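PDB 1PMH: beta-1,4-mannanase from Caldicellulosiruptor saccharolyticus, which binds beta-1,4-linked mannan chains through this family 27 carbohydrate-binding module and probably holds the attached mannanase, which hydrolyses mannan, close to its substrate. Local coordinates for residues V4-L9 with I180-A185; C29-S34 with D51-P56; I91-F96 with T123-K128. All blocks are in the same frame, centred on the assembly; numbering follows the deposited sequence.

Contact 1 of 3, residues V4-L9 with I180-A185; sequences VNPVVL and IRPEDA
Val-4 and Pro-182 run antiparallel alongside one another, with the CG2 methyl of Val-4 lying 3.9 Å from CB of Pro-182. The valine torsion (chi1 -48°) sets CG1 beside the backbone N and leaves CG2 between that N and the carbonyl carbon, and CG2 is the branch that meets the proline. Pro-6 meets the same ring at another atom: its CG is 4.0 Å from CD of Pro-182, and the two rings cross obliquely. CA of Pro-6 also makes a CA-H...O contact with O of Ile-180 at 3.4 Å. One residue further on, Val-7 and Ile-180 form an antiparallel hydrogen-bonded pair. Val-7 N to Ile-180 O and Ile-180 N to Val-7 O are both 2.9 Å. Both side chains leave on the same face of the sheet, with CB of Val-7 4.0 Å from CB of Ile-180. The pairing of strand 7-9 with strand 172-181, which joins the two ends of the chain at the surface, continues where Leu-9 bonds to Val-178 through the backbone. Arg-181 carries the sheet on toward strand 84-92 through backbone bonds to Lys-83 and Ser-84, while Ile-180 packs on Ile-69 and Tyr-82.

Contact 2 of 3, residues C29-S34 with D51-P56; sequences CIKKVS and DVEFNP. With EDO (1,2-ethanediol), chain D.
Cys-29 turns SG into the position between its backbone N and carbonyl carbon (chi1 63°), which brings the sulfur to the edge of the Phe-54 ring. SG stands 3.7 Å from CE1 of that ring, near the ring plane, a sulfur-aromatic contact. Lys-31 places CG anti to its carbonyl carbon (chi1 -57°), whereas Glu-53 runs extended beyond CG; the two chains cross at about a right angle and touch through methylenes, CG of Lys-31 to CG of Glu-53 at 3.8 Å. Their charged ends stay apart, and NZ of Lys-31 bonds instead to O1 of an ethanediol, probably from the crystallisation liquor, 2.7 Å away, and to O of Lys-28. Two residues, Lys-31 and Lys-32, stand opposite the single Asp-51, which makes a classic beta bulge. Asp-51 O takes the N-H of Lys-31 at 2.7 Å and a weak bond from Lys-32 N; Asp-51 N returns a bond to Lys-32 O at 2.9 Å. The Lys-32 and Asp-51 side chains run alongside in the same direction. A water links OD2 of Asp-51 to OG of Ser-34, and OD1 makes a salt bridge with Arg-49. The hairpin of strands 30-36 and 47-53 is bordered by strand 172-181, on whose Ile-173 Val-52 packs, while Ile-30 reaches across to Leu-65 on strand 61-68 of the other sheet.

Contact 3 of 3, residues I91-F96 with T123-K128; sequences IPYDEF and TANAGK
Phe-96 and Ala-124 bring their CA atoms to 5.6 Å where the first turn of helix 93-98, with Pro-92 at its N-cap position, meets a type I beta turn running from Thr-123 to Ala-126. The methyl of Ala-124 sits between two aromatic rings, its CB 3.8 Å from CE1 of Tyr-93 and also 3.8 Å from CD2 of Phe-96. Both aromatic residues place CG anti to the backbone N (chi1 -179° in Tyr-93, -172° in Phe-96), and the far ends of both rings reach the turn. The Phe-96 ring has Ala-124 N over one face. That amide is satisfied by a water, which donates in turn to O of Phe-96 and so ties turn to helix. At the Tyr-93 edge, near the ring plane, lies O of Ala-124, 3.4 Å from CE1 and bonded to OG1 of Thr-138. The phenol OH donates to OD1 of Asn-125 at 2.7 Å, ring and amide planes 47° apart. An alanine in place of Tyr-93 would probably leave Asn-125 OD1 without its hydroxyl donor and open a gap on one side of the Ala-124 methyl. The helix and the turn lie on two connections between the sheets of a jelly-roll beta-sandwich: the helix follows strand 84-92 on the way to strand 102-109, and the turn leads from strand 114-122 back to strand 128-132.

How the contacts relate
All three contacts reach the same antiparallel sheet of the sandwich. Contact 1 joins the chain ends, and contacts 2 and 3 follow one another in series inside the long loop it closes. Contacts 2 and 3 are the nearer neighbours, with centres about 16 Å apart and nearest atoms about 6 Å apart; contact 1 lies about 29 Å from contact 2 and about 27 Å from contact 3, centre to centre. None belongs to the mannan-binding site, which includes Trp-23, Trp-60 and Trp-113. The side chain of Cys-29 in contact 2 is about 11 Å from a bound beta-mannose, and that of Thr-123 in contact 3 about 13 Å from the alpha-mannose. Contact 1 is instead placed about 14 Å from the calcium ion, measured from the side chain of Val-7.

Contact 1 of 3, residues V4-L9 with I180-A185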
ATOM      1  N   VAL A   4     -19.826   6.551 -11.083  1.00 35.84           N
ATOM      2  CA  VAL A   4     -18.939   7.127 -10.080  1.00 28.63           C
ATOM      3  C   VAL A   4     -17.526   7.378 -10.600  1.00 28.80           C
ATOM      4  O   VAL A   4     -16.990   6.621 -11.416  1.00 35.48           O
ATOM      5  CB  VAL A   4     -18.867   6.326  -8.757  1.00 26.75           C
ATOM      6  CG1 VAL A   4     -20.283   6.000  -8.279  1.00 28.93           C
ATOM      7  CG2 VAL A   4     -18.081   5.035  -8.871  1.00 29.54           C
ATOM      8  N   ASN A   5     -16.941   8.441 -10.062  1.00 28.14           N
ATOM      9  CA  ASN A   5     -15.607   8.911 -10.409  1.00 30.03           C
ATOM     10  C   ASN A   5     -14.605   8.105  -9.577  1.00 27.37           C
ATOM     11  O   ASN A   5     -14.659   8.120  -8.356  1.00 26.12           O
ATOM     12  CB  ASN A   5     -15.462  10.375  -9.995  1.00 33.86           C
ATOM     13  CG  ASN A   5     -16.380  11.306 -10.754  1.00 42.06           C
ATOM     14  OD1 ASN A   5     -16.671  11.068 -11.924  1.00 43.32           O
ATOM     15  ND2 ASN A   5     -16.797  12.392 -10.104  1.00 46.08           N
ATOM     16  N   PRO A   6     -13.622   7.480 -10.205  1.00 26.92           N
ATOM     17  CA  PRO A   6     -12.579   6.779  -9.446  1.00 22.64           C
ATOM     18  C   PRO A   6     -11.825   7.718  -8.536  1.00 21.65           C
ATOM     19  O   PRO A   6     -11.631   8.869  -8.914  1.00 23.82           O
ATOM     20  CB  PRO A   6     -11.680   6.182 -10.530  1.00 26.11           C
ATOM     21  CG  PRO A   6     -12.606   6.189 -11.792  1.00 30.89           C
ATOM     22  CD  PRO A   6     -13.445   7.379 -11.659  1.00 29.28           C
ATOM     23  N   VAL A   7     -11.414   7.214  -7.385  1.00 19.36           N
ATOM     24  CA  VAL A   7     -10.535   7.962  -6.504  1.00 19.73           C
ATOM     25  C   VAL A   7      -9.125   7.486  -6.839  1.00 18.08           C
ATOM     26  O   VAL A   7      -8.830   6.312  -6.749  1.00 18.66           O
ATOM     27  CB  VAL A   7     -10.816   7.704  -5.023  1.00 21.10           C
ATOM     28  CG1 VAL A   7      -9.845   8.449  -4.169  1.00 24.51           C
ATOM     29  CG2 VAL A   7     -12.231   8.048  -4.631  1.00 24.14           C
ATOM     30  N   VAL A   8      -8.295   8.401  -7.336  1.00 18.52           N
ATOM     31  CA  VAL A   8      -7.003   8.037  -7.892  1.00 18.70           C
ATOM     32  C   VAL A   8      -5.894   8.669  -7.052  1.00 18.15           C
ATOM     33  O   VAL A   8      -5.621   9.878  -7.112  1.00 22.25           O
ATOM     34  CB  VAL A   8      -6.871   8.552  -9.340  1.00 20.20           C
ATOM     35  CG1 VAL A   8      -5.549   8.174  -9.943  1.00 22.87           C
ATOM     36  CG2 VAL A   8      -7.983   7.898 -10.162  1.00 23.60           C
ATOM     37  N   LEU A   9      -5.224   7.846  -6.253  1.00 17.02           N
ATOM     38  CA  LEU A   9      -4.124   8.252  -5.379  1.00 17.28           C
ATOM     39  C   LEU A   9      -2.826   7.815  -6.069  1.00 17.34           C
ATOM     40  O   LEU A   9      -2.264   6.750  -5.826  1.00 17.56           O
ATOM     41  CB  LEU A   9      -4.322   7.651  -3.996  0.50 17.75           C
ATOM     42  CG  LEU A   9      -5.708   7.809  -3.373  0.50 16.96           C
ATOM     43  CD1 LEU A   9      -5.740   7.265  -1.961  0.50 20.56           C
ATOM     44  CD2 LEU A   9      -6.112   9.280  -3.347  0.50 17.34           C
ATOM     45  N   ILE A 180      -9.563   3.599  -5.925  1.00 15.64           N
ATOM     46  CA  ILE A 180     -10.861   3.076  -5.489  1.00 14.98           C
ATOM     47  C   ILE A 180     -11.744   3.212  -6.719  1.00 16.14           C
ATOM     48  O   ILE A 180     -11.965   4.323  -7.215  1.00 17.07           O
ATOM     49  CB  ILE A 180     -11.364   3.850  -4.264  0.50 16.43           C
ATOM     50  CG1 ILE A 180     -10.344   3.821  -3.106  0.50 15.51           C
ATOM     51  CG2 ILE A 180     -12.789   3.378  -3.905  0.50 15.99           C
ATOM     52  CD1 ILE A 180     -10.769   4.792  -2.002  0.50 17.71           C
ATOM     53  N   ARG A 181     -12.189   2.059  -7.233  1.00 16.99           N
ATOM     54  CA  ARG A 181     -12.639   1.950  -8.617  1.00 18.03           C
ATOM     55  C   ARG A 181     -14.034   1.338  -8.699  1.00 17.07           C
ATOM     56  O   ARG A 181     -14.335   0.422  -7.945  1.00 17.58           O
ATOM     57  CB  ARG A 181     -11.697   1.082  -9.465  1.00 20.22           C
ATOM     58  CG  ARG A 181     -10.257   1.514  -9.478  1.00 22.44           C
ATOM     59  CD  ARG A 181      -9.405   0.691 -10.421  1.00 25.17           C
ATOM     60  NE  ARG A 181      -9.641   1.106 -11.801  1.00 25.51           N
ATOM     61  CZ  ARG A 181      -9.388   0.398 -12.897  1.00 27.02           C
ATOM     62  NH1 ARG A 181      -8.905  -0.818 -12.805  1.00 27.06           N
ATOM     63  NH2 ARG A 181      -9.724   0.882 -14.085  1.00 28.66           N
ATOM     64  N   PRO A 182     -14.833   1.766  -9.662  1.00 17.14           N
ATOM     65  CA  PRO A 182     -16.061   1.008  -9.985  1.00 18.17           C
ATOM     66  C   PRO A 182     -15.828  -0.354 -10.632  1.00 17.95           C
ATOM     67  O   PRO A 182     -16.701  -1.243 -10.641  1.00 20.18           O
ATOM     68  CB  PRO A 182     -16.827   1.961 -10.898  1.00 19.41           C
ATOM     69  CG  PRO A 182     -15.732   2.789 -11.588  1.00 20.40           C
ATOM     70  CD  PRO A 182     -14.698   2.974 -10.495  1.00 18.52           C
ATOM     71  N   GLU A 183     -14.637  -0.556 -11.191  1.00 17.90           N
ATOM     72  CA  GLU A 183     -14.327  -1.814 -11.847  1.00 17.62           C
ATOM     73  C   GLU A 183     -14.371  -2.999 -10.891  1.00 17.65           C
ATOM     74  O   GLU A 183     -13.872  -2.910  -9.765  1.00 18.18           O
ATOM     75  CB  GLU A 183     -12.947  -1.717 -12.512  1.00 19.13           C
ATOM     76  CG  GLU A 183     -12.883  -0.896 -13.787  1.00 20.34           C
ATOM     77  CD  GLU A 183     -13.000   0.602 -13.647  1.00 20.10           C
ATOM     78  OE1 GLU A 183     -12.854   1.166 -12.546  1.00 21.24           O
ATOM     79  OE2 GLU A 183     -13.300   1.213 -14.691  1.00 24.39           O
ATOM     80  N   ASP A 184     -14.921  -4.131 -11.336  1.00 18.74           N
ATOM     81  CA  ASP A 184     -14.966  -5.324 -10.526  1.00 19.49           C
ATOM     82  C   ASP A 184     -13.563  -5.858 -10.312  1.00 20.32           C
ATOM     83  O   ASP A 184     -12.725  -5.760 -11.185  1.00 20.37           O
ATOM     84  CB  ASP A 184     -15.761  -6.399 -11.290  1.00 20.83           C
ATOM     85  CG  ASP A 184     -17.160  -5.953 -11.686  1.00 20.63           C
ATOM     86  OD1 ASP A 184     -17.319  -5.044 -12.552  1.00 20.04           O
ATOM     87  OD2 ASP A 184     -18.133  -6.487 -11.074  1.00 24.76           O
ATOM     88  N   ALA A 185     -13.313  -6.440  -9.148  1.00 19.29           N
ATOM     89  CA  ALA A 185     -12.068  -7.146  -8.913  1.00 22.41           C
ATOM     90  C   ALA A 185     -12.066  -8.524  -9.575  0.80 25.32           C
ATOM     91  O   ALA A 185     -13.132  -9.120  -9.796  0.80 28.77           O
ATOM     92  CB  ALA A 185     -11.799  -7.287  -7.431  1.00 23.76           C
ATOM     93  OXT ALA A 185     -10.958  -9.022  -9.811  0.80 29.14           O
TER

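Contact 2 of 3, residues C29-S34 with D51-P56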
ATOM      1  N   CYS A  29       7.214  -0.505  12.150  1.00 17.63           N
ATOM      2  CA  CYS A  29       8.264  -0.910  11.230  1.00 18.02           C
ATOM      3  C   CYS A  29       8.445   0.030  10.071  1.00 16.55           C
ATOM      4  O   CYS A  29       9.514   0.063   9.445  1.00 17.10           O
ATOM      5  CB  CYS A  29       7.983  -2.296  10.690  1.00 18.59           C
ATOM      6  SG  CYS A  29       6.448  -2.408   9.712  1.00 19.16           S
ATOM      7  N   ILE A  30       7.444   0.842   9.763  1.00 15.83           N
ATOM      8  CA  ILE A  30       7.580   1.877   8.763  1.00 15.15           C
ATOM      9  C   ILE A  30       8.212   3.077   9.436  1.00 15.94           C
ATOM     10  O   ILE A  30       7.590   3.712  10.280  1.00 17.20           O
ATOM     11  CB  ILE A  30       6.210   2.227   8.144  1.00 15.11           C
ATOM     12  CG1 ILE A  30       5.543   1.027   7.495  1.00 16.83           C
ATOM     13  CG2 ILE A  30       6.436   3.381   7.164  1.00 16.59           C
ATOM     14  CD1 ILE A  30       4.055   1.196   7.283  1.00 19.71           C
ATOM     15  N   LYS A  31       9.456   3.395   9.082  1.00 16.58           N
ATOM     16  CA  LYS A  31      10.242   4.448   9.726  1.00 17.92           C
ATOM     17  C   LYS A  31      10.080   5.837   9.115  1.00 18.21           C
ATOM     18  O   LYS A  31      10.405   6.814   9.764  1.00 19.06           O
ATOM     19  CB  LYS A  31      11.725   4.078   9.694  1.00 18.25           C
ATOM     20  CG  LYS A  31      12.003   2.763  10.353  1.00 20.14           C
ATOM     21  CD  LYS A  31      11.402   2.619  11.738  1.00 20.81           C
ATOM     22  CE  LYS A  31      11.754   1.341  12.384  1.00 24.07           C
ATOM     23  NZ  LYS A  31      11.074   1.236  13.689  1.00 27.19           N
ATOM     24  N   LYS A  32       9.655   5.911   7.870  1.00 17.49           N
ATOM     25  CA  LYS A  32       9.485   7.182   7.177  1.00 17.06           C
ATOM     26  C   LYS A  32       8.565   6.979   6.016  1.00 16.69           C
ATOM     27  O   LYS A  32       8.593   5.941   5.363  1.00 16.75           O
ATOM     28  CB  LYS A  32      10.821   7.746   6.683  1.00 19.46           C
ATOM     29  CG  LYS A  32      10.767   9.172   6.144  1.00 21.61           C
ATOM     30  CD  LYS A  32      12.121   9.639   5.689  1.00 29.88           C
ATOM     31  CE  LYS A  32      11.947  10.915   4.915  1.00 34.21           C
ATOM     32  NZ  LYS A  32      11.450  11.995   5.809  0.80 46.19           N
ATOM     33  N   VAL A  33       7.711   7.968   5.811  1.00 17.15           N
ATOM     34  CA  VAL A  33       6.770   8.036   4.716  1.00 16.01           C
ATOM     35  C   VAL A  33       7.104   9.317   3.957  1.00 17.15           C
ATOM     36  O   VAL A  33       7.192  10.403   4.545  1.00 18.88           O
ATOM     37  CB  VAL A  33       5.349   8.089   5.200  1.00 17.48           C
ATOM     38  CG1 VAL A  33       4.374   8.175   4.045  1.00 17.86           C
ATOM     39  CG2 VAL A  33       4.978   6.894   6.038  1.00 16.87           C
ATOM     40  N   SER A  34       7.348   9.206   2.657  1.00 17.37           N
ATOM     41  CA  SER A  34       7.698  10.380   1.852  1.00 18.15           C
ATOM     42  C   SER A  34       7.239  10.187   0.419  1.00 17.60           C
ATOM     43  O   SER A  34       6.958   9.086   0.000  1.00 18.26           O
ATOM     44  CB  SER A  34       9.213  10.646   1.928  1.00 20.17           C
ATOM     45  OG  SER A  34       9.932   9.604   1.278  1.00 19.90           O
ATOM     46  N   ASP A  51      10.055   3.781   4.030  1.00 15.35           N
ATOM     47  CA  ASP A  51      11.326   3.192   4.516  1.00 15.88           C
ATOM     48  C   ASP A  51      11.011   2.288   5.660  1.00 15.83           C
ATOM     49  O   ASP A  51      10.470   2.755   6.657  1.00 17.41           O
ATOM     50  CB  ASP A  51      12.280   4.315   4.915  1.00 17.04           C
ATOM     51  CG  ASP A  51      12.694   5.125   3.717  0.90 17.42           C
ATOM     52  OD1 ASP A  51      13.292   4.503   2.805  0.90 20.44           O
ATOM     53  OD2 ASP A  51      12.444   6.333   3.629  0.90 21.01           O
ATOM     54  N   VAL A  52      11.218   0.976   5.491  1.00 15.80           N
ATOM     55  CA  VAL A  52      10.851  -0.032   6.481  1.00 15.58           C
ATOM     56  C   VAL A  52      12.117  -0.688   7.034  1.00 16.17           C
ATOM     57  O   VAL A  52      13.175  -0.747   6.392  1.00 16.76           O
ATOM     58  CB  VAL A  52       9.853  -1.080   5.945  1.00 17.33           C
ATOM     59  CG1 VAL A  52       8.718  -0.436   5.265  1.00 17.71           C
ATOM     60  CG2 VAL A  52      10.507  -2.087   5.031  1.00 17.21           C
ATOM     61  N   GLU A  53      11.943  -1.219   8.236  1.00 16.79           N
ATOM     62  CA  GLU A  53      12.905  -2.089   8.870  1.00 17.79           C
ATOM     63  C   GLU A  53      12.184  -3.246   9.528  1.00 17.42           C
ATOM     64  O   GLU A  53      11.317  -3.028  10.363  1.00 19.62           O
ATOM     65  CB  GLU A  53      13.731  -1.335   9.916  1.00 19.62           C
ATOM     66  CG  GLU A  53      14.406  -0.055   9.447  1.00 22.49           C
ATOM     67  CD  GLU A  53      15.247   0.596  10.519  0.80 28.56           C
ATOM     68  OE1 GLU A  53      15.529  -0.053  11.548  0.80 33.30           O
ATOM     69  OE2 GLU A  53      15.664   1.752  10.297  0.80 31.69           O
ATOM     70  N   PHE A  54      12.534  -4.458   9.132  1.00 17.61           N
ATOM     71  CA  PHE A  54      11.965  -5.647   9.740  1.00 17.12           C
ATOM     72  C   PHE A  54      13.030  -6.336  10.577  1.00 18.42           C
ATOM     73  O   PHE A  54      14.193  -6.318  10.210  1.00 20.88           O
ATOM     74  CB  PHE A  54      11.392  -6.609   8.701  1.00 17.23           C
ATOM     75  CG  PHE A  54      10.286  -6.050   7.837  1.00 15.94           C
ATOM     76  CD1 PHE A  54       9.264  -5.314   8.380  1.00 16.93           C
ATOM     77  CD2 PHE A  54      10.272  -6.312   6.494  1.00 17.64           C
ATOM     78  CE1 PHE A  54       8.206  -4.893   7.569  1.00 17.20           C
ATOM     79  CE2 PHE A  54       9.227  -5.892   5.687  1.00 17.42           C
ATOM     80  CZ  PHE A  54       8.217  -5.167   6.236  1.00 17.41           C
ATOM     81  N   ASN A  55      12.574  -6.964  11.660  1.00 19.45           N
ATOM     82  CA  ASN A  55      13.449  -7.719  12.576  1.00 21.10           C
ATOM     83  C   ASN A  55      13.267  -9.221  12.346  1.00 18.99           C
ATOM     84  O   ASN A  55      12.151  -9.737  12.422  1.00 19.95           O
ATOM     85  CB  ASN A  55      13.021  -7.368  13.994  1.00 23.55           C
ATOM     86  CG  ASN A  55      14.000  -7.886  15.046  0.90 25.63           C
ATOM     87  OD1 ASN A  55      14.486  -8.998  14.916  0.90 22.57           O
ATOM     88  ND2 ASN A  55      14.337  -7.052  16.034  0.90 33.57           N
ATOM     89  N   PRO A  56      14.360  -9.921  12.044  1.00 19.70           N
ATOM     90  CA  PRO A  56      14.200 -11.328  11.648  1.00 20.79           C
ATOM     91  C   PRO A  56      13.709 -12.272  12.766  1.00 18.33           C
ATOM     92  O   PRO A  56      13.275 -13.382  12.505  1.00 21.04           O
ATOM     93  CB  PRO A  56      15.621 -11.676  11.166  1.00 23.08           C
ATOM     94  CG  PRO A  56      16.507 -10.751  11.936  1.00 25.00           C
ATOM     95  CD  PRO A  56      15.761  -9.445  11.966  1.00 21.13           C
TER
HETATM   96  C1  EDO D 401      11.407  -1.812  13.643  1.00 35.92           C
HETATM   97  O1  EDO D 401      10.594  -1.238  14.635  1.00 42.66           O
HETATM   98  C2  EDO D 401      10.542  -2.939  13.140  1.00 31.10           C
HETATM   99  O2  EDO D 401      11.490  -3.966  13.086  1.00 31.37           O
HETATM  100  O   HOH W   1      10.163   7.628   3.051  1.00 18.79           O

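Contact 3 of 3, residues I91-F96 with T123-K128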
ATOM      1  N   ILE A  91       9.259  -3.298  -4.622  1.00 14.56           N
ATOM      2  CA  ILE A  91      10.329  -3.530  -3.652  1.00 14.69           C
ATOM      3  C   ILE A  91      11.600  -3.772  -4.460  1.00 14.78           C
ATOM      4  O   ILE A  91      11.617  -4.637  -5.324  1.00 15.81           O
ATOM      5  CB  ILE A  91      10.066  -4.740  -2.727  1.00 15.41           C
ATOM      6  CG1 ILE A  91       8.625  -4.764  -2.198  1.00 15.97           C
ATOM      7  CG2 ILE A  91      11.070  -4.700  -1.601  1.00 15.52           C
ATOM      8  CD1 ILE A  91       7.630  -5.599  -2.992  1.00 17.21           C
ATOM      9  N   PRO A  92      12.691  -3.039  -4.183  1.00 15.34           N
ATOM     10  CA  PRO A  92      13.973  -3.275  -4.892  1.00 16.72           C
ATOM     11  C   PRO A  92      14.305  -4.772  -4.867  1.00 16.97           C
ATOM     12  O   PRO A  92      14.465  -5.373  -3.809  1.00 17.32           O
ATOM     13  CB  PRO A  92      14.960  -2.455  -4.083  1.00 20.31           C
ATOM     14  CG  PRO A  92      14.187  -1.407  -3.488  1.00 19.54           C
ATOM     15  CD  PRO A  92      12.834  -1.928  -3.220  1.00 15.38           C
ATOM     16  N   TYR A  93      14.505  -5.357  -6.040  1.00 17.08           N
ATOM     17  CA  TYR A  93      14.623  -6.780  -6.193  1.00 17.91           C
ATOM     18  C   TYR A  93      15.870  -7.333  -5.589  1.00 19.89           C
ATOM     19  O   TYR A  93      15.822  -8.331  -4.866  1.00 20.33           O
ATOM     20  CB  TYR A  93      14.529  -7.181  -7.663  1.00 19.15           C
ATOM     21  CG  TYR A  93      14.616  -8.665  -7.889  1.00 19.67           C
ATOM     22  CD1 TYR A  93      13.484  -9.478  -7.880  1.00 21.61           C
ATOM     23  CD2 TYR A  93      15.858  -9.279  -8.041  1.00 23.10           C
ATOM     24  CE1 TYR A  93      13.600 -10.835  -8.049  1.00 23.34           C
ATOM     25  CE2 TYR A  93      15.967 -10.643  -8.206  1.00 24.39           C
ATOM     26  CZ  TYR A  93      14.831 -11.417  -8.194  1.00 24.70           C
ATOM     27  OH  TYR A  93      14.923 -12.784  -8.345  1.00 28.86           O
ATOM     28  N   ASP A  94      17.008  -6.731  -5.893  1.00 20.45           N
ATOM     29  CA  ASP A  94      18.275  -7.337  -5.479  1.00 23.40           C
ATOM     30  C   ASP A  94      18.376  -7.397  -3.959  1.00 21.78           C
ATOM     31  O   ASP A  94      18.673  -8.442  -3.387  1.00 22.34           O
ATOM     32  CB  ASP A  94      19.450  -6.598  -6.106  1.00 24.81           C
ATOM     33  CG  ASP A  94      19.561  -6.860  -7.596  1.00 28.75           C
ATOM     34  OD1 ASP A  94      19.027  -7.860  -8.128  1.00 32.09           O
ATOM     35  OD2 ASP A  94      20.195  -6.069  -8.321  1.00 36.80           O
ATOM     36  N   GLU A  95      18.107  -6.272  -3.306  1.00 20.14           N
ATOM     37  CA  GLU A  95      18.150  -6.251  -1.854  1.00 19.92           C
ATOM     38  C   GLU A  95      17.083  -7.128  -1.223  1.00 19.70           C
ATOM     39  O   GLU A  95      17.313  -7.831  -0.242  1.00 21.12           O
ATOM     40  CB  GLU A  95      18.022  -4.821  -1.357  1.00 20.92           C
ATOM     41  CG  GLU A  95      19.254  -3.969  -1.621  1.00 24.51           C
ATOM     42  CD  GLU A  95      20.522  -4.571  -1.036  0.50 33.04           C
ATOM     43  OE1 GLU A  95      20.480  -5.002   0.136  0.50 36.51           O
ATOM     44  OE2 GLU A  95      21.549  -4.646  -1.748  0.50 36.49           O
ATOM     45  N   PHE A  96      15.888  -7.131  -1.799  1.00 18.08           N
ATOM     46  CA  PHE A  96      14.830  -7.982  -1.268  1.00 18.33           C
ATOM     47  C   PHE A  96      15.160  -9.460  -1.411  1.00 18.86           C
ATOM     48  O   PHE A  96      14.957 -10.258  -0.506  1.00 20.16           O
ATOM     49  CB  PHE A  96      13.489  -7.598  -1.925  1.00 18.51           C
ATOM     50  CG  PHE A  96      12.254  -8.236  -1.355  1.00 17.53           C
ATOM     51  CD1 PHE A  96      12.141  -8.556  -0.015  1.00 18.50           C
ATOM     52  CD2 PHE A  96      11.150  -8.442  -2.152  1.00 17.78           C
ATOM     53  CE1 PHE A  96      10.979  -9.133   0.461  1.00 19.86           C
ATOM     54  CE2 PHE A  96       9.974  -8.968  -1.675  1.00 18.99           C
ATOM     55  CZ  PHE A  96       9.884  -9.322  -0.360  1.00 19.04           C
ATOM     56  N   THR A 123       7.969 -12.775  -1.075  1.00 19.34           N
ATOM     57  CA  THR A 123       9.405 -12.712  -1.278  1.00 19.32           C
ATOM     58  C   THR A 123       9.700 -12.115  -2.657  1.00 19.64           C
ATOM     59  O   THR A 123       8.780 -11.772  -3.386  1.00 20.08           O
ATOM     60  CB  THR A 123      10.040 -14.103  -1.170  1.00 21.79           C
ATOM     61  OG1 THR A 123       9.515 -14.921  -2.220  1.00 25.19           O
ATOM     62  CG2 THR A 123       9.676 -14.782   0.150  1.00 23.42           C
ATOM     63  N   ALA A 124      10.976 -12.017  -3.018  1.00 19.57           N
ATOM     64  CA  ALA A 124      11.359 -11.244  -4.202  1.00 19.79           C
ATOM     65  C   ALA A 124      10.791 -11.818  -5.492  1.00 18.91           C
ATOM     66  O   ALA A 124      10.657 -11.067  -6.453  1.00 20.13           O
ATOM     67  CB  ALA A 124      12.873 -11.115  -4.318  1.00 20.50           C
ATOM     68  N   ASN A 125      10.479 -13.103  -5.544  1.00 21.59           N
ATOM     69  CA  ASN A 125       9.968 -13.709  -6.753  1.00 23.48           C
ATOM     70  C   ASN A 125       8.438 -13.648  -6.862  1.00 22.69           C
ATOM     71  O   ASN A 125       7.857 -14.217  -7.775  1.00 26.20           O
ATOM     72  CB  ASN A 125      10.618 -15.082  -6.994  0.70 28.49           C
ATOM     73  CG  ASN A 125      12.117 -14.956  -7.336  0.70 27.52           C
ATOM     74  OD1 ASN A 125      12.529 -14.094  -8.126  0.70 28.88           O
ATOM     75  ND2 ASN A 125      12.937 -15.797  -6.716  0.70 40.21           N
ATOM     76  N   ALA A 126       7.762 -12.968  -5.938  1.00 22.14           N
ATOM     77  CA  ALA A 126       6.345 -12.642  -6.088  1.00 22.33           C
ATOM     78  C   ALA A 126       6.126 -11.706  -7.257  1.00 20.65           C
ATOM     79  O   ALA A 126       7.020 -10.981  -7.700  1.00 22.25           O
ATOM     80  CB  ALA A 126       5.832 -12.004  -4.787  1.00 24.25           C
ATOM     81  N   GLY A 127       4.889 -11.687  -7.744  1.00 21.76           N
ATOM     82  CA  GLY A 127       4.514 -10.725  -8.760  1.00 21.65           C
ATOM     83  C   GLY A 127       5.362 -10.839  -9.997  1.00 21.17           C
ATOM     84  O   GLY A 127       5.521 -11.954 -10.494  1.00 24.51           O
ATOM     85  N   LYS A 128       5.832  -9.692 -10.509  1.00 20.66           N
ATOM     86  CA  LYS A 128       6.674  -9.613 -11.699  1.00 21.87           C
ATOM     87  C   LYS A 128       7.914  -8.807 -11.396  1.00 19.60           C
ATOM     88  O   LYS A 128       7.869  -7.857 -10.615  1.00 20.87           O
ATOM     89  CB  LYS A 128       5.951  -8.944 -12.876  1.00 25.38           C
ATOM     90  CG  LYS A 128       5.284  -7.604 -12.697  0.60 29.43           C
ATOM     91  CD  LYS A 128       4.614  -7.250 -14.025  0.60 30.79           C
ATOM     92  CE  LYS A 128       4.129  -5.825 -14.159  0.60 31.91           C
ATOM     93  NZ  LYS A 128       3.271  -5.327 -13.051  0.60 33.85           N
TER
HETATM   94  O   HOH W   2      13.060 -12.354  -1.003  1.00 25.24           O